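Local coordinates for alpha-galactosidase (Umbelopsis vinacea, PDB 3A5V), which hydrolyses terminal alpha-galactosyl residues from galactosides as a tetrameric, N-glycosylated member of glycoside hydrolase family 27, at residues Gly44-Ile49 and Gly87-Ile92; Trp184-Asp189 and Asn237-Leu242. One frame throughout, in Å; residues are numbered along the deposited sequence. Where two conformers were deposited one is given.

Interaction 1: Gly44-Ile49 and Gly87-Ile92; sequences GYNYVI and GLKAGI
Asn46 and Lys89 open a run of three parallel-strand hydrogen bonds: Lys89 N gives to Asn46 O over 2.8 Å, Val48 N returns to Lys89 O, and Gly91 N reaches Val48 O. All three are nearly straight at the hydrogen. Two weaker CA-H...O contacts, from Tyr47 CA to Lys89 O and from Ala90 CA to Val48 O, fill in between them. Glycine suits position 91, because a CB there would run into Ile49 CG1, and the CA atoms of Ile49 and Gly91 lie only 4.0 Å apart.

Among the side chains, Lys89 runs alongside Tyr47, both pointing the same way. Its CB sits 3.6 Å from Tyr47 CD1, and its CD follows the ring out to CE1 and CZ. On the face of the sheet that carries Val48, Leu88, just ahead of strand 89-95, brings CD1 to within 4.0 Å of Val48 CG2 and tucks CD2 3.4 Å from Asn46 O.

One water adds a polar link, giving hydrogen bonds to Asn46 OD1 at 3.0 Å and to Gly87 O. With CG between its backbone N and carbonyl carbon (chi1 72°), Asn46 holds OD1 within reach of this water and beside Lys89 CD, 3.9 Å away.

The two strands belong to a beta-alpha-beta unit of the TIM barrel, with helix 76-85 between them; Gly87 ends that helix in a Schellman motif. Strand 11-14 bonds to the other edge of 47-49, helix 25-38 covers Val48 and Leu88, and the ring of Tyr47 meets that of Tyr125.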
ATOM      1  N   GLY A  44      -9.708 -23.190  33.418  1.00 15.43           N
ATOM      2  CA  GLY A  44      -8.589 -23.038  32.485  1.00 14.59           C
ATOM      3  C   GLY A  44      -7.916 -21.681  32.502  1.00 14.28           C
ATOM      4  O   GLY A  44      -6.840 -21.539  31.934  1.00 13.81           O
ATOM      5  N   TYR A  45      -8.536 -20.679  33.145  1.00 13.34           N
ATOM      6  CA  TYR A  45      -7.963 -19.326  33.169  1.00 13.58           C
ATOM      7  C   TYR A  45      -6.869 -19.265  34.237  1.00 13.96           C
ATOM      8  O   TYR A  45      -7.138 -18.933  35.404  1.00 13.53           O
ATOM      9  CB  TYR A  45      -9.016 -18.259  33.489  1.00 13.30           C
ATOM     10  CG  TYR A  45     -10.254 -18.217  32.602  1.00 13.75           C
ATOM     11  CD1 TYR A  45     -11.385 -18.975  32.917  1.00 14.11           C
ATOM     12  CD2 TYR A  45     -10.317 -17.359  31.498  1.00 12.70           C
ATOM     13  CE1 TYR A  45     -12.555 -18.904  32.137  1.00 13.02           C
ATOM     14  CE2 TYR A  45     -11.484 -17.284  30.691  1.00 12.93           C
ATOM     15  CZ  TYR A  45     -12.590 -18.046  31.022  1.00 14.48           C
ATOM     16  OH  TYR A  45     -13.735 -17.970  30.252  1.00 14.31           O
ATOM     17  N   ASN A  46      -5.647 -19.577  33.836  1.00 14.53           N
ATOM     18  CA  ASN A  46      -4.589 -19.810  34.805  1.00 15.41           C
ATOM     19  C   ASN A  46      -3.472 -18.776  34.782  1.00 15.47           C
ATOM     20  O   ASN A  46      -2.654 -18.760  35.699  1.00 15.77           O
ATOM     21  CB  ASN A  46      -4.062 -21.261  34.727  1.00 16.53           C
ATOM     22  CG  ASN A  46      -3.229 -21.532  33.463  1.00 19.14           C
ATOM     23  OD1 ASN A  46      -2.185 -22.207  33.521  1.00 25.33           O
ATOM     24  ND2 ASN A  46      -3.652 -20.983  32.346  1.00 14.57           N
ATOM     25  N   TYR A  47      -3.436 -17.907  33.753  1.00 14.07           N
ATOM     26  CA  TYR A  47      -2.423 -16.843  33.706  1.00 13.26           C
ATOM     27  C   TYR A  47      -2.926 -15.548  34.376  1.00 13.45           C
ATOM     28  O   TYR A  47      -4.021 -15.069  34.076  1.00 13.23           O
ATOM     29  CB  TYR A  47      -1.968 -16.556  32.262  1.00 13.74           C
ATOM     30  CG  TYR A  47      -1.065 -17.616  31.645  1.00 13.26           C
ATOM     31  CD1 TYR A  47       0.305 -17.647  31.932  1.00 13.54           C
ATOM     32  CD2 TYR A  47      -1.584 -18.562  30.747  1.00 12.80           C
ATOM     33  CE1 TYR A  47       1.134 -18.623  31.375  1.00 12.39           C
ATOM     34  CE2 TYR A  47      -0.777 -19.545  30.189  1.00 14.22           C
ATOM     35  CZ  TYR A  47       0.587 -19.560  30.490  1.00 14.45           C
ATOM     36  OH  TYR A  47       1.390 -20.510  29.913  1.00 15.23           O
ATOM     37  N   VAL A  48      -2.127 -14.997  35.288  1.00 13.25           N
ATOM     38  CA  VAL A  48      -2.408 -13.688  35.904  1.00 13.07           C
ATOM     39  C   VAL A  48      -1.366 -12.720  35.344  1.00 12.56           C
ATOM     40  O   VAL A  48      -0.177 -12.796  35.672  1.00 13.35           O
ATOM     41  CB  VAL A  48      -2.333 -13.714  37.473  1.00 12.25           C
ATOM     42  CG1 VAL A  48      -2.544 -12.274  38.062  1.00 11.41           C
ATOM     43  CG2 VAL A  48      -3.369 -14.709  38.064  1.00 13.72           C
ATOM     44  N   ILE A  49      -1.814 -11.819  34.485  1.00 13.66           N
ATOM     45  CA  ILE A  49      -0.893 -11.005  33.692  1.00 12.51           C
ATOM     46  C   ILE A  49      -0.874  -9.590  34.217  1.00 13.06           C
ATOM     47  O   ILE A  49      -1.903  -8.914  34.239  1.00 12.94           O
ATOM     48  CB  ILE A  49      -1.279 -11.027  32.176  1.00 12.80           C
ATOM     49  CG1 ILE A  49      -1.270 -12.476  31.648  1.00 12.08           C
ATOM     50  CG2 ILE A  49      -0.325 -10.134  31.359  1.00 11.08           C
ATOM     51  CD1 ILE A  49      -2.294 -12.737  30.527  1.00 11.64           C
ATOM     52  N   GLY A  87      -1.442 -22.083  42.336  1.00 15.94           N
ATOM     53  CA  GLY A  87      -1.565 -22.985  41.178  1.00 16.34           C
ATOM     54  C   GLY A  87      -1.781 -22.177  39.894  1.00 15.92           C
ATOM     55  O   GLY A  87      -2.349 -22.671  38.925  1.00 15.76           O
ATOM     56  N   LEU A  88      -1.329 -20.927  39.906  1.00 15.21           N
ATOM     57  CA  LEU A  88      -1.498 -20.023  38.770  1.00 15.14           C
ATOM     58  C   LEU A  88      -0.144 -19.683  38.164  1.00 14.73           C
ATOM     59  O   LEU A  88       0.897 -19.911  38.790  1.00 14.78           O
ATOM     60  CB  LEU A  88      -2.224 -18.746  39.225  1.00 14.08           C
ATOM     61  CG  LEU A  88      -3.691 -18.932  39.662  1.00 15.23           C
ATOM     62  CD1 LEU A  88      -4.184 -17.736  40.468  1.00 14.03           C
ATOM     63  CD2 LEU A  88      -4.633 -19.203  38.455  1.00 14.03           C
ATOM     64  N   LYS A  89      -0.149 -19.136  36.947  1.00 14.68           N
ATOM     65  CA  LYS A  89       1.085 -18.674  36.322  1.00 14.57           C
ATOM     66  C   LYS A  89       1.100 -17.143  36.230  1.00 14.36           C
ATOM     67  O   LYS A  89       0.037 -16.524  36.210  1.00 14.62           O
ATOM     68  CB  LYS A  89       1.248 -19.329  34.946  1.00 15.34           C
ATOM     69  CG  LYS A  89       1.676 -20.809  35.018  1.00 15.96           C
ATOM     70  CD  LYS A  89       1.599 -21.468  33.639  1.00 16.63           C
ATOM     71  CE  LYS A  89       1.817 -22.983  33.693  1.00 19.73           C
ATOM     72  NZ  LYS A  89       3.195 -23.239  34.169  1.00 23.66           N
ATOM     73  N   ALA A  90       2.288 -16.535  36.178  1.00 13.64           N
ATOM     74  CA  ALA A  90       2.404 -15.074  36.212  1.00 13.73           C
ATOM     75  C   ALA A  90       2.896 -14.525  34.880  1.00 13.27           C
ATOM     76  O   ALA A  90       3.825 -15.073  34.270  1.00 13.79           O
ATOM     77  CB  ALA A  90       3.324 -14.605  37.351  1.00 13.63           C
ATOM     78  N   GLY A  91       2.265 -13.445  34.445  1.00 12.94           N
ATOM     79  CA  GLY A  91       2.683 -12.735  33.229  1.00 12.20           C
ATOM     80  C   GLY A  91       3.117 -11.313  33.534  1.00 12.20           C
ATOM     81  O   GLY A  91       2.737 -10.740  34.567  1.00 12.42           O
ATOM     82  N   ILE A  92       3.938 -10.756  32.651  1.00 12.48           N
ATOM     83  CA  ILE A  92       4.428  -9.376  32.760  1.00 12.14           C
ATOM     84  C   ILE A  92       4.315  -8.701  31.384  1.00 12.50           C
ATOM     85  O   ILE A  92       4.208  -9.384  30.340  1.00 12.17           O
ATOM     86  CB  ILE A  92       5.905  -9.317  33.278  1.00 12.67           C
ATOM     87  CG1 ILE A  92       6.247  -7.934  33.850  1.00 13.55           C
ATOM     88  CG2 ILE A  92       6.922  -9.673  32.160  1.00 11.95           C
ATOM     89  CD1 ILE A  92       5.787  -7.708  35.243  1.00 18.74           C
TER
HETATM   90  O   HOH W   1      -1.266 -23.175  36.239  1.00 19.47           O

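Interaction 2: Trp184-Asp189 and Asn237-Leu242; sequences WRISGD and NDLDML
Asp238 O is gripped by two groups: Ile186 N donates to it at 3.2 Å and a water at 2.8 Å. That water also accepts from Arg185 NE, tying the arginine to the strand end. Asp238 N closes the backbone pairing on Trp184 O. On the face that carries Trp184 and Asn237, Trp184 NE1 donates to Asn237 OD1 over 2.8 Å, with ring and amide planes 78° apart.

Arg185, bent at chi2 and chi3, lays its guanidinium flat over the Asp240 carboxylate, planes 9° apart and Asp240 CG 3.5 Å above its centre. No N-H points at Asp240 OD1, so this salt bridge rests on charge alone; a second water joins NH1 to that oxygen. In its own plane, Arg185 NH2 binds Asp189 OD1 at 2.7 Å. An alanine at Arg185 would probably leave the carboxylates of Asp189 and Asp240, with Asp189 OD1 4.2 Å from Asp240 OD2, without the positive charge that both now meet. Asp240 OD2 also accepts from Val190 N.

The segments leave the C-terminal ends of adjacent barrel strands 183-185 and 236-238, the end where TIM barrels carry their active sites. Helix 217-227 packs on Ile186 and Leu239, and helix 173-176 on Trp184.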
ATOM      1  N   TRP A 184      -0.213 -13.605  18.533  1.00 10.85           N
ATOM      2  CA  TRP A 184       0.021 -12.257  18.013  1.00 10.67           C
ATOM      3  C   TRP A 184      -1.312 -11.532  17.882  1.00 10.46           C
ATOM      4  O   TRP A 184      -2.249 -12.032  17.251  1.00 10.68           O
ATOM      5  CB  TRP A 184       0.786 -12.284  16.668  1.00 10.88           C
ATOM      6  CG  TRP A 184       0.324 -13.383  15.781  1.00  9.84           C
ATOM      7  CD1 TRP A 184      -0.732 -13.346  14.895  1.00 10.33           C
ATOM      8  CD2 TRP A 184       0.837 -14.720  15.745  1.00  9.72           C
ATOM      9  NE1 TRP A 184      -0.881 -14.581  14.301  1.00 10.72           N
ATOM     10  CE2 TRP A 184       0.065 -15.441  14.804  1.00 10.59           C
ATOM     11  CE3 TRP A 184       1.889 -15.380  16.412  1.00 10.22           C
ATOM     12  CZ2 TRP A 184       0.318 -16.792  14.495  1.00 11.56           C
ATOM     13  CZ3 TRP A 184       2.129 -16.730  16.120  1.00 10.58           C
ATOM     14  CH2 TRP A 184       1.345 -17.419  15.171  1.00 10.28           C
ATOM     15  N   ARG A 185      -1.406 -10.377  18.531  1.00 10.60           N
ATOM     16  CA  ARG A 185      -2.497  -9.439  18.282  1.00 10.28           C
ATOM     17  C   ARG A 185      -2.609  -9.149  16.790  1.00 11.07           C
ATOM     18  O   ARG A 185      -1.594  -8.923  16.096  1.00 10.93           O
ATOM     19  CB  ARG A 185      -2.291  -8.156  19.096  1.00 10.61           C
ATOM     20  CG  ARG A 185      -2.569  -8.377  20.624  1.00 11.06           C
ATOM     21  CD  ARG A 185      -4.111  -8.260  20.950  1.00 12.44           C
ATOM     22  NE  ARG A 185      -4.556  -6.983  20.408  1.00 12.79           N
ATOM     23  CZ  ARG A 185      -4.305  -5.797  20.963  1.00 13.76           C
ATOM     24  NH1 ARG A 185      -3.717  -5.712  22.159  1.00 11.60           N
ATOM     25  NH2 ARG A 185      -4.655  -4.690  20.312  1.00  9.85           N
ATOM     26  N   ILE A 186      -3.836  -9.200  16.280  1.00 11.48           N
ATOM     27  CA  ILE A 186      -4.048  -9.002  14.838  1.00 11.96           C
ATOM     28  C   ILE A 186      -4.640  -7.646  14.485  1.00 12.05           C
ATOM     29  O   ILE A 186      -4.754  -7.316  13.305  1.00 12.90           O
ATOM     30  CB  ILE A 186      -4.950 -10.105  14.241  1.00 11.63           C
ATOM     31  CG1 ILE A 186      -6.331 -10.060  14.928  1.00 13.86           C
ATOM     32  CG2 ILE A 186      -4.238 -11.475  14.378  1.00 12.31           C
ATOM     33  CD1 ILE A 186      -7.445 -10.682  14.123  1.00 16.17           C
ATOM     34  N   SER A 187      -5.034  -6.875  15.497  1.00 11.83           N
ATOM     35  CA  SER A 187      -5.770  -5.630  15.262  1.00 12.18           C
ATOM     36  C   SER A 187      -5.461  -4.612  16.352  1.00 12.24           C
ATOM     37  O   SER A 187      -4.865  -4.955  17.376  1.00 12.58           O
ATOM     38  CB  SER A 187      -7.288  -5.946  15.237  1.00 11.53           C
ATOM     39  OG  SER A 187      -7.741  -6.177  16.553  0.50 12.85           O
ATOM     40  N   GLY A 188      -5.877  -3.364  16.133  1.00 12.28           N
ATOM     41  CA  GLY A 188      -5.963  -2.381  17.211  1.00 12.24           C
ATOM     42  C   GLY A 188      -6.865  -2.855  18.355  1.00 12.76           C
ATOM     43  O   GLY A 188      -7.661  -3.796  18.191  1.00 12.38           O
ATOM     44  N   ASP A 189      -6.728  -2.216  19.519  1.00 12.32           N
ATOM     45  CA  ASP A 189      -7.358  -2.709  20.751  1.00 12.53           C
ATOM     46  C   ASP A 189      -8.877  -2.700  20.640  1.00 11.97           C
ATOM     47  O   ASP A 189      -9.470  -1.758  20.116  1.00 11.00           O
ATOM     48  CB  ASP A 189      -6.989  -1.852  21.976  1.00 11.88           C
ATOM     49  CG  ASP A 189      -5.493  -1.664  22.170  1.00 14.56           C
ATOM     50  OD1 ASP A 189      -4.650  -2.259  21.452  1.00 15.78           O
ATOM     51  OD2 ASP A 189      -5.160  -0.880  23.081  1.00 19.48           O
ATOM     52  N   ASN A 237      -3.745 -16.441  16.470  1.00 10.91           N
ATOM     53  CA  ASN A 237      -4.233 -15.058  16.314  1.00 11.58           C
ATOM     54  C   ASN A 237      -4.882 -14.605  17.623  1.00 11.59           C
ATOM     55  O   ASN A 237      -5.624 -15.371  18.242  1.00 11.41           O
ATOM     56  CB  ASN A 237      -5.251 -14.963  15.153  1.00 11.52           C
ATOM     57  CG  ASN A 237      -4.638 -15.381  13.809  1.00 11.99           C
ATOM     58  OD1 ASN A 237      -3.572 -14.890  13.415  1.00 11.24           O
ATOM     59  ND2 ASN A 237      -5.307 -16.299  13.113  1.00 11.68           N
ATOM     60  N   ASP A 238      -4.583 -13.377  18.047  1.00 10.73           N
ATOM     61  CA  ASP A 238      -5.077 -12.851  19.318  1.00 11.06           C
ATOM     62  C   ASP A 238      -6.028 -11.691  19.012  1.00 11.08           C
ATOM     63  O   ASP A 238      -5.624 -10.674  18.419  1.00 11.37           O
ATOM     64  CB  ASP A 238      -3.878 -12.404  20.180  1.00 10.42           C
ATOM     65  CG  ASP A 238      -4.276 -11.863  21.560  1.00 10.48           C
ATOM     66  OD1 ASP A 238      -5.478 -11.776  21.896  1.00 11.46           O
ATOM     67  OD2 ASP A 238      -3.345 -11.485  22.304  1.00 11.89           O
ATOM     68  N   LEU A 239      -7.299 -11.851  19.391  1.00 10.89           N
ATOM     69  CA  LEU A 239      -8.316 -10.855  19.088  1.00 11.11           C
ATOM     70  C   LEU A 239      -8.469  -9.809  20.206  1.00 11.76           C
ATOM     71  O   LEU A 239      -9.414  -9.023  20.190  1.00 11.42           O
ATOM     72  CB  LEU A 239      -9.662 -11.531  18.759  1.00 10.87           C
ATOM     73  CG  LEU A 239      -9.877 -12.112  17.348  1.00 11.52           C
ATOM     74  CD1 LEU A 239      -8.774 -13.122  16.934  1.00 10.44           C
ATOM     75  CD2 LEU A 239     -11.271 -12.763  17.246  1.00 11.55           C
ATOM     76  N   ASP A 240      -7.515  -9.805  21.145  1.00 11.45           N
ATOM     77  CA  ASP A 240      -7.470  -8.894  22.305  1.00 11.78           C
ATOM     78  C   ASP A 240      -8.399  -9.426  23.410  1.00 12.09           C
ATOM     79  O   ASP A 240      -9.093 -10.433  23.230  1.00 11.53           O
ATOM     80  CB  ASP A 240      -7.778  -7.415  21.939  1.00 11.35           C
ATOM     81  CG  ASP A 240      -7.178  -6.411  22.923  1.00 11.23           C
ATOM     82  OD1 ASP A 240      -6.460  -6.804  23.876  1.00  9.69           O
ATOM     83  OD2 ASP A 240      -7.412  -5.201  22.740  1.00 10.70           O
ATOM     84  N   MET A 241      -8.392  -8.740  24.547  1.00 12.76           N
ATOM     85  CA  MET A 241      -9.017  -9.219  25.779  1.00 14.41           C
ATOM     86  C   MET A 241     -10.536  -9.204  25.726  1.00 14.47           C
ATOM     87  O   MET A 241     -11.137  -8.458  24.945  1.00 14.74           O
ATOM     88  CB  MET A 241      -8.554  -8.348  26.953  1.00 13.60           C
ATOM     89  CG  MET A 241      -7.070  -8.415  27.154  1.00 16.45           C
ATOM     90  SD  MET A 241      -6.494  -7.408  28.527  1.00 19.07           S
ATOM     91  CE  MET A 241      -6.762  -5.730  27.891  1.00 19.01           C
ATOM     92  N   LEU A 242     -11.148 -10.024  26.577  1.00 13.31           N
ATOM     93  CA  LEU A 242     -12.596 -10.094  26.695  1.00 13.25           C
ATOM     94  C   LEU A 242     -13.120  -8.946  27.566  1.00 13.54           C
ATOM     95  O   LEU A 242     -12.625  -8.739  28.672  1.00 14.17           O
ATOM     96  CB  LEU A 242     -13.001 -11.446  27.317  1.00 12.02           C
ATOM     97  CG  LEU A 242     -12.693 -12.655  26.415  1.00 12.99           C
ATOM     98  CD1 LEU A 242     -12.624 -13.965  27.228  1.00 12.21           C
ATOM     99  CD2 LEU A 242     -13.690 -12.775  25.245  1.00 11.44           C
TER
HETATM  100  O   HOH W   2      -6.008  -7.951  18.178  1.00  8.54           O
HETATM  101  O   HOH W   3      -4.084  -7.860  24.437  1.00 13.29           O

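Both contacts pair neighbouring parallel strands of the same barrel, but different ones: interaction 1 joins 47-49 to 89-95, interaction 2 joins 183-185 to 236-238. Their centres are 18 Å apart and they do not touch. Each is largely buried, though interaction 1 has a more exposed margin at Lys89. Interaction 1 begins where helices give way to strands, and is held by regular backbone bonds and apolar packing. Interaction 2 runs past the strand ends into loops, so backbone pairing soon yields to charged side chains and waters. A bound Tris molecule near Asp189 is consistent with a pocket on that side.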